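Long-range contacts in lectin 2 (Agrocybe aegerita, PDB 4TQK), which probably acts as a carbohydrate-binding beta-propeller lectin, holding N-acetylglucosamine at several similar sites around its rim: residues K58-I63 / V75-A80; V113-R118 / F134-V139; S336-F341 / F356-T361. The protein carries 1 engineered substitution. All coordinates share one frame; numbering follows the deposited sequence.

Interaction 1: residues K58-I63 / V75-A80; sequences KHVRLI and VGFGNA. With NAG (2-acetamido-2-deoxy-beta-D-glucopyranose), chain D.
Val-60 faces Phe-77 and Leu-62 faces Val-75 in the beta hairpin of strands 60-64 and 73-77, the first two strands of a four-stranded antiparallel blade in a beta-propeller. The short strand axes approach to 4.7 Å. Both pairs are hydrogen-bonded, and the non-hydrogen-bonded pair Arg-61 with Gly-76 lies between them. In the backbone ladder, Phe-77 N reaches Val-60 O at 2.8 Å and Leu-62 N reaches Val-75 O at 2.8 Å. The return bonds, from Val-75 N to Leu-62 O and from Val-60 N to Phe-77 O, are longer, the latter weak.

The apolar contacts gather on the face that carries Val-60, Leu-62, Val-75 and Phe-77. Val-60 CG1 lies 3.9 Å from Phe-77 CD2, the two side chains running side by side, while Leu-62 brings CD1 to the edge of the phenyl ring. Arg-118 and Leu-120 of strand 117-121, in the following blade, pack against this layer.

The polar contacts converge on Asn-79 OD1. His-59 NE2 donates to it at 2.8 Å, almost straight at 175°, and Lys-58 NZ donates at 3.2 Å from the opposite face of the amide plane. A bend in the lysine chain at CG-CD (chi3 60°) helps bring NZ there. OD1 lies in the imidazole plane although ring and amide are inclined by 59°; a second bond, from Leu-55 N to ND1, helps fix the ring's rotation.

The histidine ring and the Asn-79 backbone also meet the sugar. Lys-58 CB covers one imidazole face and the acetamido methyl of N-acetylglucosamine the other, with His-59 CE1 3.5 Å from NAG C8. Trp-54 and Asn-46 also bind the sugar, and Asn-79 N donates to NAG O7 at 2.9 Å.

Interaction 2: residues V113-R118 / F134-V139; sequences VEKHLR and FGEKGV. With NAG (2-acetamido-2-deoxy-beta-D-glucopyranose), chain C.
Glu-136 OE1 is gripped by two side chains: His-116 NE2 donates to it at 3.3 Å with an N-H...O angle of 168°, and Lys-115 NZ, also 3.3 Å from OE1, adds a weak bond that is part of a salt bridge. The oxygen sits in the imidazole plane and is met nearly along its C-O axis, with the carboxylate turned almost perpendicular to the ring (88°). A bend at CB-CG (chi2 64°) shapes the glutamate chain for this reach. Arg-112 N is bonded to His-116 ND1, so both ring nitrogens are engaged and the ring's rotation is defined.

Behind the polar end, Leu-117 and Phe-134 form an antiparallel hydrogen-bonded pair. Phe-134 N reaches Leu-117 O at 2.9 Å, and Leu-117 CB packs 4.1 Å from Phe-134 CD2.

Lys-115 CB covers one imidazole face. On the opposite face, NAG C8 lies 3.5 Å from His-116 CE1, and Glu-136 N donates to NAG O7 at 3.0 Å. Asn-103, Gly-109 and Trp-111, from the loop that leads in from the preceding blade, also bind the sugar; this is an N-acetylglucosamine site between successive blades of a beta-propeller lectin.

Interaction 3: residues S336-F341 / F356-T361; sequences SKHRRF and FGEKET. With NAG (2-acetamido-2-deoxy-beta-D-glucopyranose), chain H.
Arg-339 and Phe-356 form an antiparallel hydrogen-bonded pair with CA atoms 5.0 Å apart, Phe-356 N donating to Arg-339 O at 2.7 Å while the return bond from Arg-339 N is weak. Beyond this pair a water bridges the two segments, donating to Lys-337 O and to Phe-356 O.

Among the side chains, Glu-358 is held by two donors. Lys-337 NZ lies 2.9 Å from Glu-358 OE1, on its syn lone pair, and makes a weaker bond to OE2, giving a two-pronged salt bridge. His-338 NE2 donates to the same OE1 at 3.1 Å, nearly along the C-O axis, with ring and carboxylate planes 80° apart. Placing CG anti to the backbone nitrogen (chi1 -176°) and then bending at CB-CG carries the Glu-358 carboxylate across to both donors. Thr-334 N meets His-338 ND1 and helps set the ring.

Arg-339 lays CB and CD near Phe-356 CD2, each 3.9 Å from it, whereas its guanidinium goes elsewhere, to Thr-394 OG1.

Over one face of the imidazole, NAG C8 is 3.5 Å from His-338 CE1; Lys-337 CB covers the opposite face. Glu-358 N donates to NAG O7 at 2.8 Å, and Asp-326, Gln-331 and Trp-333 bind the sugar as well. Sandwiching the histidine between lysine and acetamido methyl thus marks an N-acetylglucosamine pocket of this beta-propeller lectin.

In the fold
Followed from the N terminus, interactions 1, 2 and 3 close separate loops in series, none nesting within or crossing another. Each joins the start of a blade's first strand to the end of its second, spanning 11, 15 and 14 intervening residues. Interactions 1 and 2 belong to successive blades and touch, with Phe-77 CD1 3.7 Å from Arg-118 CD. Interaction 3 lies apart, its centre about 23 Å from that of interaction 1 and 29 Å from that of interaction 2. Strand 395-399, which pairs with strand 20-24 to close the ring, touches both interaction 1 and interaction 3: Trp-397 NE1 is hydrogen-bonded to Arg-61 O, and Cys-396 packs against Arg-339 and Phe-356.

Interaction 1: residues K58-I63 / V75-A80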
loop_
_atom_site.group_PDB
_atom_site.type_symbol
_atom_site.label_atom_id
_atom_site.label_comp_id
_atom_site.label_asym_id
_atom_site.label_seq_id
_atom_site.Cartn_x
_atom_site.Cartn_y
_atom_site.Cartn_z
ATOM N N LYS A 58 2.381 30.496 5.893
ATOM C CA LYS A 58 1.121 30.616 6.632
ATOM C C LYS A 58 0.539 29.266 7.040
ATOM O O LYS A 58 -0.130 29.148 8.074
ATOM C CB LYS A 58 0.051 31.323 5.793
ATOM C CG LYS A 58 0.482 32.596 5.103
ATOM C CD LYS A 58 -0.676 33.187 4.296
ATOM C CE LYS A 58 -1.865 33.528 5.197
ATOM N NZ LYS A 58 -2.985 34.227 4.483
ATOM N N HIS A 59 0.773 28.243 6.226
ATOM C CA HIS A 59 -0.036 27.046 6.339
ATOM C C HIS A 59 0.767 25.787 6.630
ATOM O O HIS A 59 1.982 25.764 6.475
ATOM C CB HIS A 59 -0.834 26.850 5.059
ATOM C CG HIS A 59 -1.571 28.084 4.594
ATOM N ND1 HIS A 59 -1.366 28.632 3.366
ATOM C CD2 HIS A 59 -2.524 28.818 5.216
ATOM C CE1 HIS A 59 -2.167 29.699 3.230
ATOM N NE2 HIS A 59 -2.865 29.821 4.325
ATOM N N VAL A 60 0.060 24.738 7.047
ATOM C CA VAL A 60 0.672 23.451 7.338
ATOM C C VAL A 60 0.025 22.356 6.501
ATOM O O VAL A 60 -1.200 22.238 6.456
ATOM C CB VAL A 60 0.539 23.099 8.824
ATOM C CG1 VAL A 60 0.877 21.634 9.061
ATOM C CG2 VAL A 60 1.433 24.017 9.675
ATOM N N ARG A 61 0.852 21.558 5.833
ATOM C CA ARG A 61 0.350 20.527 4.927
ATOM C C ARG A 61 0.958 19.162 5.242
ATOM O O ARG A 61 2.183 18.989 5.228
ATOM C CB ARG A 61 0.602 20.941 3.474
ATOM C CG ARG A 61 -0.264 22.116 3.028
ATOM C CD ARG A 61 0.193 22.715 1.706
ATOM N NE ARG A 61 1.277 23.675 1.885
ATOM C CZ ARG A 61 1.901 24.308 0.889
ATOM N NH1 ARG A 61 1.541 24.090 -0.380
ATOM N NH2 ARG A 61 2.889 25.165 1.159
ATOM N N LEU A 62 0.096 18.198 5.540
ATOM C CA LEU A 62 0.530 16.905 6.060
ATOM C C LEU A 62 -0.213 15.754 5.385
ATOM O O LEU A 62 -1.100 15.975 4.564
ATOM C CB LEU A 62 0.257 16.825 7.567
ATOM C CG LEU A 62 0.747 17.967 8.463
ATOM C CD1 LEU A 62 0.198 17.813 9.887
ATOM C CD2 LEU A 62 2.284 18.047 8.477
ATOM N N ILE A 63 0.172 14.530 5.744
ATOM C CA ILE A 63 -0.568 13.323 5.385
ATOM C C ILE A 63 -0.941 12.598 6.668
ATOM O O ILE A 63 -0.081 12.324 7.506
ATOM C CB ILE A 63 0.284 12.357 4.550
ATOM C CG1 ILE A 63 0.788 13.033 3.284
ATOM C CG2 ILE A 63 -0.520 11.125 4.174
ATOM C CD1 ILE A 63 -0.259 13.106 2.193
ATOM N N VAL A 75 -4.214 16.390 4.261
ATOM C CA VAL A 75 -4.749 17.309 5.252
ATOM C C VAL A 75 -3.939 18.593 5.293
ATOM O O VAL A 75 -2.708 18.563 5.301
ATOM C CB VAL A 75 -4.726 16.706 6.648
ATOM C CG1 VAL A 75 -5.317 17.694 7.647
ATOM C CG2 VAL A 75 -5.473 15.374 6.677
ATOM N N GLY A 76 -4.630 19.722 5.322
ATOM C CA GLY A 76 -3.969 21.013 5.277
ATOM C C GLY A 76 -4.677 21.982 6.191
ATOM O O GLY A 76 -5.906 22.019 6.223
ATOM N N PHE A 77 -3.895 22.728 6.968
ATOM C CA PHE A 77 -4.407 23.780 7.830
ATOM C C PHE A 77 -4.253 25.093 7.074
ATOM O O PHE A 77 -3.157 25.661 7.033
ATOM C CB PHE A 77 -3.596 23.875 9.124
ATOM C CG PHE A 77 -3.665 22.649 9.998
ATOM C CD1 PHE A 77 -4.426 22.653 11.163
ATOM C CD2 PHE A 77 -2.921 21.526 9.695
ATOM C CE1 PHE A 77 -4.469 21.549 11.982
ATOM C CE2 PHE A 77 -2.955 20.404 10.510
ATOM C CZ PHE A 77 -3.733 20.412 11.656
ATOM N N GLY A 78 -5.342 25.588 6.497
ATOM C CA GLY A 78 -5.273 26.767 5.651
ATOM C C GLY A 78 -5.718 28.048 6.328
ATOM O O GLY A 78 -5.463 28.253 7.514
ATOM N N ASN A 79 -6.387 28.909 5.569
ATOM C CA ASN A 79 -6.891 30.176 6.102
ATOM C C ASN A 79 -8.104 29.991 7.003
ATOM O O ASN A 79 -8.029 30.295 8.197
ATOM C CB ASN A 79 -7.201 31.175 4.974
ATOM C CG ASN A 79 -5.949 31.646 4.247
ATOM O OD1 ASN A 79 -4.863 31.702 4.823
ATOM N ND2 ASN A 79 -6.100 31.987 2.972
ATOM N N ALA A 80 -9.208 29.483 6.443
ATOM C CA ALA A 80 -10.464 29.361 7.195
ATOM C C ALA A 80 -10.577 28.108 8.082
ATOM O O ALA A 80 -11.535 27.961 8.844
ATOM C CB ALA A 80 -11.659 29.465 6.267
HETATM C C1 NAG D . -9.303 28.583 0.031
HETATM C C2 NAG D . -8.485 27.404 0.538
HETATM C C3 NAG D . -8.569 26.286 -0.486
HETATM C C4 NAG D . -10.047 25.977 -0.768
HETATM C C5 NAG D . -10.834 27.255 -1.094
HETATM C C6 NAG D . -12.331 27.016 -1.288
HETATM C C7 NAG D . -6.625 28.093 1.926
HETATM C C8 NAG D . -5.159 28.421 1.977
HETATM N N2 NAG D . -7.112 27.818 0.718
HETATM O O1 NAG D . -9.160 29.667 0.913
HETATM O O3 NAG D . -7.878 25.158 0.004
HETATM O O4 NAG D . -10.155 25.044 -1.812
HETATM O O5 NAG D . -10.650 28.194 -0.049
HETATM O O6 NAG D . -12.989 27.078 -0.034
HETATM O O7 NAG D . -7.308 28.088 2.953
HETATM O O HOH W 1 -2.811 28.327 9.019
#

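Interaction 2: residues V113-R118 / F134-V139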
loop_
_atom_site.group_PDB
_atom_site.type_symbol
_atom_site.label_atom_id
_atom_site.label_comp_id
_atom_site.label_asym_id
_atom_site.label_seq_id
_atom_site.Cartn_x
_atom_site.Cartn_y
_atom_site.Cartn_z
ATOM N N VAL A 113 2.528 30.006 12.063
ATOM C CA VAL A 113 3.657 29.110 11.916
ATOM C C VAL A 113 4.806 29.531 12.839
ATOM O O VAL A 113 5.632 28.699 13.232
ATOM C CB VAL A 113 4.136 29.078 10.446
ATOM C CG1 VAL A 113 5.373 28.221 10.310
ATOM C CG2 VAL A 113 3.019 28.567 9.543
ATOM N N GLU A 114 4.849 30.818 13.183
ATOM C CA GLU A 114 5.930 31.362 14.008
ATOM C C GLU A 114 5.698 31.152 15.498
ATOM O O GLU A 114 6.632 31.253 16.284
ATOM C CB GLU A 114 6.133 32.865 13.758
ATOM C CG GLU A 114 6.391 33.261 12.313
ATOM C CD GLU A 114 5.107 33.585 11.558
ATOM O OE1 GLU A 114 4.033 33.072 11.947
ATOM O OE2 GLU A 114 5.180 34.364 10.581
ATOM N N LYS A 115 4.459 30.869 15.887
ATOM C CA LYS A 115 4.116 30.818 17.309
ATOM C C LYS A 115 3.563 29.468 17.786
ATOM O O LYS A 115 3.638 29.158 18.976
ATOM C CB LYS A 115 3.113 31.926 17.657
ATOM C CG LYS A 115 3.494 33.314 17.127
ATOM C CD LYS A 115 2.401 34.329 17.434
ATOM C CE LYS A 115 2.265 34.546 18.937
ATOM N NZ LYS A 115 1.074 35.357 19.319
ATOM N N HIS A 116 2.988 28.682 16.881
ATOM C CA HIS A 116 2.260 27.475 17.300
ATOM C C HIS A 116 2.649 26.253 16.492
ATOM O O HIS A 116 3.251 26.381 15.430
ATOM C CB HIS A 116 0.748 27.669 17.152
ATOM C CG HIS A 116 0.271 29.046 17.482
ATOM N ND1 HIS A 116 -0.355 29.853 16.561
ATOM C CD2 HIS A 116 0.312 29.755 18.639
ATOM C CE1 HIS A 116 -0.676 31.005 17.129
ATOM N NE2 HIS A 116 -0.281 30.971 18.391
ATOM N N LEU A 117 2.281 25.074 16.993
ATOM C CA LEU A 117 2.523 23.812 16.293
ATOM C C LEU A 117 1.186 23.117 16.035
ATOM O O LEU A 117 0.308 23.117 16.904
ATOM C CB LEU A 117 3.444 22.879 17.112
ATOM C CG LEU A 117 4.843 23.397 17.462
ATOM C CD1 LEU A 117 5.453 22.639 18.644
ATOM C CD2 LEU A 117 5.780 23.369 16.256
ATOM N N ARG A 118 1.033 22.527 14.853
ATOM C CA ARG A 118 -0.178 21.770 14.544
ATOM C C ARG A 118 0.166 20.385 13.992
ATOM O O ARG A 118 0.883 20.263 12.993
ATOM C CB ARG A 118 -1.085 22.549 13.583
ATOM C CG ARG A 118 -1.808 23.712 14.240
ATOM C CD ARG A 118 -2.244 24.756 13.225
ATOM N NE ARG A 118 -1.111 25.537 12.734
ATOM C CZ ARG A 118 -1.186 26.431 11.758
ATOM N NH1 ARG A 118 -2.336 26.656 11.153
ATOM N NH2 ARG A 118 -0.106 27.099 11.382
ATOM N N PHE A 134 -0.531 23.049 19.647
ATOM C CA PHE A 134 0.046 23.769 20.761
ATOM C C PHE A 134 -0.161 25.234 20.426
ATOM O O PHE A 134 0.541 25.797 19.581
ATOM C CB PHE A 134 1.526 23.439 20.920
ATOM C CG PHE A 134 1.783 22.009 21.304
ATOM C CD1 PHE A 134 1.959 21.656 22.628
ATOM C CD2 PHE A 134 1.844 21.018 20.338
ATOM C CE1 PHE A 134 2.184 20.337 22.980
ATOM C CE2 PHE A 134 2.080 19.694 20.686
ATOM C CZ PHE A 134 2.238 19.360 22.012
ATOM N N GLY A 135 -1.154 25.836 21.071
ATOM C CA GLY A 135 -1.579 27.173 20.727
ATOM C C GLY A 135 -1.197 28.198 21.765
ATOM O O GLY A 135 -0.146 28.099 22.399
ATOM N N GLU A 136 -2.070 29.183 21.939
ATOM C CA GLU A 136 -1.781 30.329 22.776
ATOM C C GLU A 136 -1.878 29.957 24.266
ATOM O O GLU A 136 -0.966 30.239 25.031
ATOM C CB GLU A 136 -2.716 31.479 22.388
ATOM C CG GLU A 136 -2.257 32.891 22.763
ATOM C CD GLU A 136 -0.968 33.369 22.084
ATOM O OE1 GLU A 136 -0.680 33.035 20.914
ATOM O OE2 GLU A 136 -0.234 34.125 22.746
ATOM N N LYS A 137 -2.950 29.270 24.652
ATOM C CA LYS A 137 -3.225 28.976 26.051
ATOM C C LYS A 137 -2.899 27.551 26.470
ATOM O O LYS A 137 -3.243 27.134 27.569
ATOM C CB LYS A 137 -4.691 29.292 26.366
ATOM C CG LYS A 137 -5.051 30.755 26.247
ATOM C CD LYS A 137 -3.868 31.606 26.717
ATOM C CE LYS A 137 -4.223 32.486 27.900
ATOM N NZ LYS A 137 -4.423 33.893 27.473
ATOM N N GLY A 138 -2.224 26.809 25.604
ATOM C CA GLY A 138 -1.851 25.449 25.928
ATOM C C GLY A 138 -2.115 24.500 24.770
ATOM O O GLY A 138 -2.026 24.881 23.596
ATOM N N VAL A 139 -2.444 23.260 25.106
ATOM C CA VAL A 139 -2.694 22.231 24.111
ATOM C C VAL A 139 -4.191 22.190 23.798
ATOM O O VAL A 139 -5.012 21.959 24.696
ATOM C CB VAL A 139 -2.208 20.863 24.621
ATOM C CG1 VAL A 139 -2.367 19.819 23.552
ATOM C CG2 VAL A 139 -0.750 20.952 25.058
HETATM C C1 NAG C . -7.703 30.809 20.596
HETATM C C2 NAG C . -7.244 29.612 19.765
HETATM C C3 NAG C . -8.413 29.097 18.936
HETATM C C4 NAG C . -9.579 28.801 19.868
HETATM C C5 NAG C . -9.898 29.996 20.765
HETATM C C6 NAG C . -11.003 29.692 21.781
HETATM C C7 NAG C . -4.872 29.557 19.241
HETATM C C8 NAG C . -3.790 29.903 18.257
HETATM N N2 NAG C . -6.105 29.951 18.935
HETATM O O1 NAG C . -6.640 31.246 21.399
HETATM O O3 NAG C . -8.040 27.924 18.251
HETATM O O4 NAG C . -10.707 28.479 19.095
HETATM O O5 NAG C . -8.735 30.391 21.456
HETATM O O6 NAG C . -10.578 28.643 22.617
HETATM O O7 NAG C . -4.600 28.939 20.272
HETATM O O HOH W 2 2.537 27.609 20.916
#

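Interaction 3: residues S336-F341 / F356-T361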
loop_
_atom_site.group_PDB
_atom_site.type_symbol
_atom_site.label_atom_id
_atom_site.label_comp_id
_atom_site.label_asym_id
_atom_site.label_seq_id
_atom_site.Cartn_x
_atom_site.Cartn_y
_atom_site.Cartn_z
ATOM N N SER A 336 18.531 25.382 1.710
ATOM C CA SER A 336 17.703 26.402 1.078
ATOM C C SER A 336 17.092 25.950 -0.242
ATOM O O SER A 336 16.128 26.545 -0.727
ATOM C CB SER A 336 18.493 27.699 0.886
ATOM O OG SER A 336 18.384 28.520 2.037
ATOM N N LYS A 337 17.649 24.893 -0.823
ATOM C CA LYS A 337 17.202 24.440 -2.139
ATOM C C LYS A 337 16.744 22.982 -2.158
ATOM O O LYS A 337 15.851 22.622 -2.924
ATOM C CB LYS A 337 18.303 24.654 -3.183
ATOM C CG LYS A 337 18.687 26.109 -3.371
ATOM C CD LYS A 337 18.644 26.505 -4.831
ATOM C CE LYS A 337 19.999 26.315 -5.473
ATOM N NZ LYS A 337 19.924 26.203 -6.960
ATOM N N HIS A 338 17.352 22.159 -1.311
ATOM C CA HIS A 338 17.224 20.712 -1.429
ATOM C C HIS A 338 16.607 20.036 -0.201
ATOM O O HIS A 338 16.583 20.607 0.892
ATOM C CB HIS A 338 18.594 20.116 -1.739
ATOM C CG HIS A 338 19.312 20.826 -2.842
ATOM N ND1 HIS A 338 20.548 21.419 -2.671
ATOM C CD2 HIS A 338 18.964 21.050 -4.132
ATOM C CE1 HIS A 338 20.930 21.971 -3.809
ATOM N NE2 HIS A 338 19.988 21.756 -4.713
ATOM N N ARG A 339 16.098 18.821 -0.402
ATOM C CA ARG A 339 15.477 18.037 0.668
ATOM C C ARG A 339 16.166 16.686 0.776
ATOM O O ARG A 339 16.356 16.002 -0.227
ATOM C CB ARG A 339 13.995 17.782 0.382
ATOM C CG ARG A 339 13.066 18.960 0.613
ATOM C CD ARG A 339 12.477 19.413 -0.704
ATOM N NE ARG A 339 11.364 20.350 -0.551
ATOM C CZ ARG A 339 10.840 21.034 -1.562
ATOM N NH1 ARG A 339 11.332 20.890 -2.783
ATOM N NH2 ARG A 339 9.840 21.869 -1.357
ATOM N N ARG A 340 16.533 16.298 1.986
ATOM C CA ARG A 340 17.087 14.976 2.205
ATOM C C ARG A 340 16.300 14.229 3.278
ATOM O O ARG A 340 15.939 14.810 4.301
ATOM C CB ARG A 340 18.577 15.066 2.546
ATOM C CG ARG A 340 19.448 15.394 1.344
ATOM C CD ARG A 340 20.797 16.027 1.726
ATOM N NE ARG A 340 20.661 17.449 2.037
ATOM C CZ ARG A 340 21.621 18.206 2.569
ATOM N NH1 ARG A 340 22.807 17.685 2.856
ATOM N NH2 ARG A 340 21.393 19.485 2.820
ATOM N N PHE A 341 16.041 12.941 3.031
ATOM C CA PHE A 341 15.393 12.072 4.022
ATOM C C PHE A 341 16.076 10.731 4.145
ATOM O O PHE A 341 16.699 10.266 3.200
ATOM C CB PHE A 341 13.923 11.834 3.665
ATOM C CG PHE A 341 13.097 13.075 3.689
ATOM C CD1 PHE A 341 12.791 13.695 4.900
ATOM C CD2 PHE A 341 12.639 13.637 2.511
ATOM C CE1 PHE A 341 12.027 14.855 4.930
ATOM C CE2 PHE A 341 11.885 14.792 2.528
ATOM C CZ PHE A 341 11.572 15.405 3.740
ATOM N N PHE A 356 16.192 15.207 -2.790
ATOM C CA PHE A 356 15.609 15.988 -3.869
ATOM C C PHE A 356 16.594 17.081 -4.245
ATOM O O PHE A 356 16.665 18.128 -3.594
ATOM C CB PHE A 356 14.266 16.575 -3.452
ATOM C CG PHE A 356 13.235 15.540 -3.121
ATOM C CD1 PHE A 356 13.397 14.228 -3.527
ATOM C CD2 PHE A 356 12.103 15.873 -2.408
ATOM C CE1 PHE A 356 12.447 13.272 -3.218
ATOM C CE2 PHE A 356 11.150 14.913 -2.098
ATOM C CZ PHE A 356 11.320 13.618 -2.502
ATOM N N GLY A 357 17.359 16.817 -5.300
ATOM C CA GLY A 357 18.505 17.633 -5.631
ATOM C C GLY A 357 18.232 18.725 -6.641
ATOM O O GLY A 357 17.079 19.083 -6.900
ATOM N N GLU A 358 19.312 19.254 -7.208
ATOM C CA GLU A 358 19.233 20.384 -8.122
ATOM C C GLU A 358 18.442 20.057 -9.394
ATOM O O GLU A 358 17.643 20.874 -9.856
ATOM C CB GLU A 358 20.641 20.881 -8.462
ATOM C CG GLU A 358 20.678 22.121 -9.332
ATOM C CD GLU A 358 20.224 23.367 -8.606
ATOM O OE1 GLU A 358 19.995 23.294 -7.385
ATOM O OE2 GLU A 358 20.092 24.425 -9.255
ATOM N N LYS A 359 18.647 18.857 -9.935
ATOM C CA LYS A 359 18.010 18.451 -11.190
ATOM C C LYS A 359 17.384 17.061 -11.120
ATOM O O LYS A 359 16.643 16.654 -12.020
ATOM C CB LYS A 359 19.036 18.474 -12.329
ATOM C CG LYS A 359 19.622 19.843 -12.621
ATOM C CD LYS A 359 21.139 19.784 -12.756
ATOM C CE LYS A 359 21.707 21.136 -13.166
ATOM N NZ LYS A 359 21.163 21.594 -14.487
ATOM N N GLU A 360 17.704 16.315 -10.075
ATOM C CA GLU A 360 17.168 14.963 -9.941
ATOM C C GLU A 360 16.828 14.577 -8.501
ATOM O O GLU A 360 17.392 15.092 -7.532
ATOM C CB GLU A 360 18.149 13.926 -10.502
ATOM C CG GLU A 360 18.513 14.113 -11.949
ATOM C CD GLU A 360 19.398 12.989 -12.469
ATOM O OE1 GLU A 360 20.562 12.912 -12.040
ATOM O OE2 GLU A 360 18.926 12.183 -13.303
ATOM N N THR A 361 15.901 13.643 -8.387
ATOM C CA THR A 361 15.631 12.978 -7.134
ATOM C C THR A 361 16.486 11.711 -7.086
ATOM O O THR A 361 16.237 10.739 -7.800
ATOM C CB THR A 361 14.138 12.677 -7.004
ATOM O OG1 THR A 361 13.441 13.920 -6.829
ATOM C CG2 THR A 361 13.855 11.762 -5.812
HETATM C C1 NAG H . 24.717 16.883 -8.546
HETATM C C2 NAG H . 24.043 16.382 -7.286
HETATM C C3 NAG H . 24.981 15.331 -6.699
HETATM C C4 NAG H . 25.149 14.214 -7.726
HETATM C C5 NAG H . 25.528 14.745 -9.105
HETATM C C6 NAG H . 25.438 13.627 -10.146
HETATM C C7 NAG H . 22.571 18.039 -6.202
HETATM C C8 NAG H . 22.542 19.220 -5.273
HETATM N N2 NAG H . 23.766 17.469 -6.364
HETATM O O1 NAG H . 24.024 18.012 -9.028
HETATM O O3 NAG H . 24.489 14.831 -5.473
HETATM O O4 NAG H . 26.163 13.322 -7.337
HETATM O O5 NAG H . 24.705 15.828 -9.493
HETATM O O6 NAG H . 24.098 13.218 -10.300
HETATM O O7 NAG H . 21.534 17.660 -6.755
HETATM O O HOH W 3 14.777 20.444 -4.423
#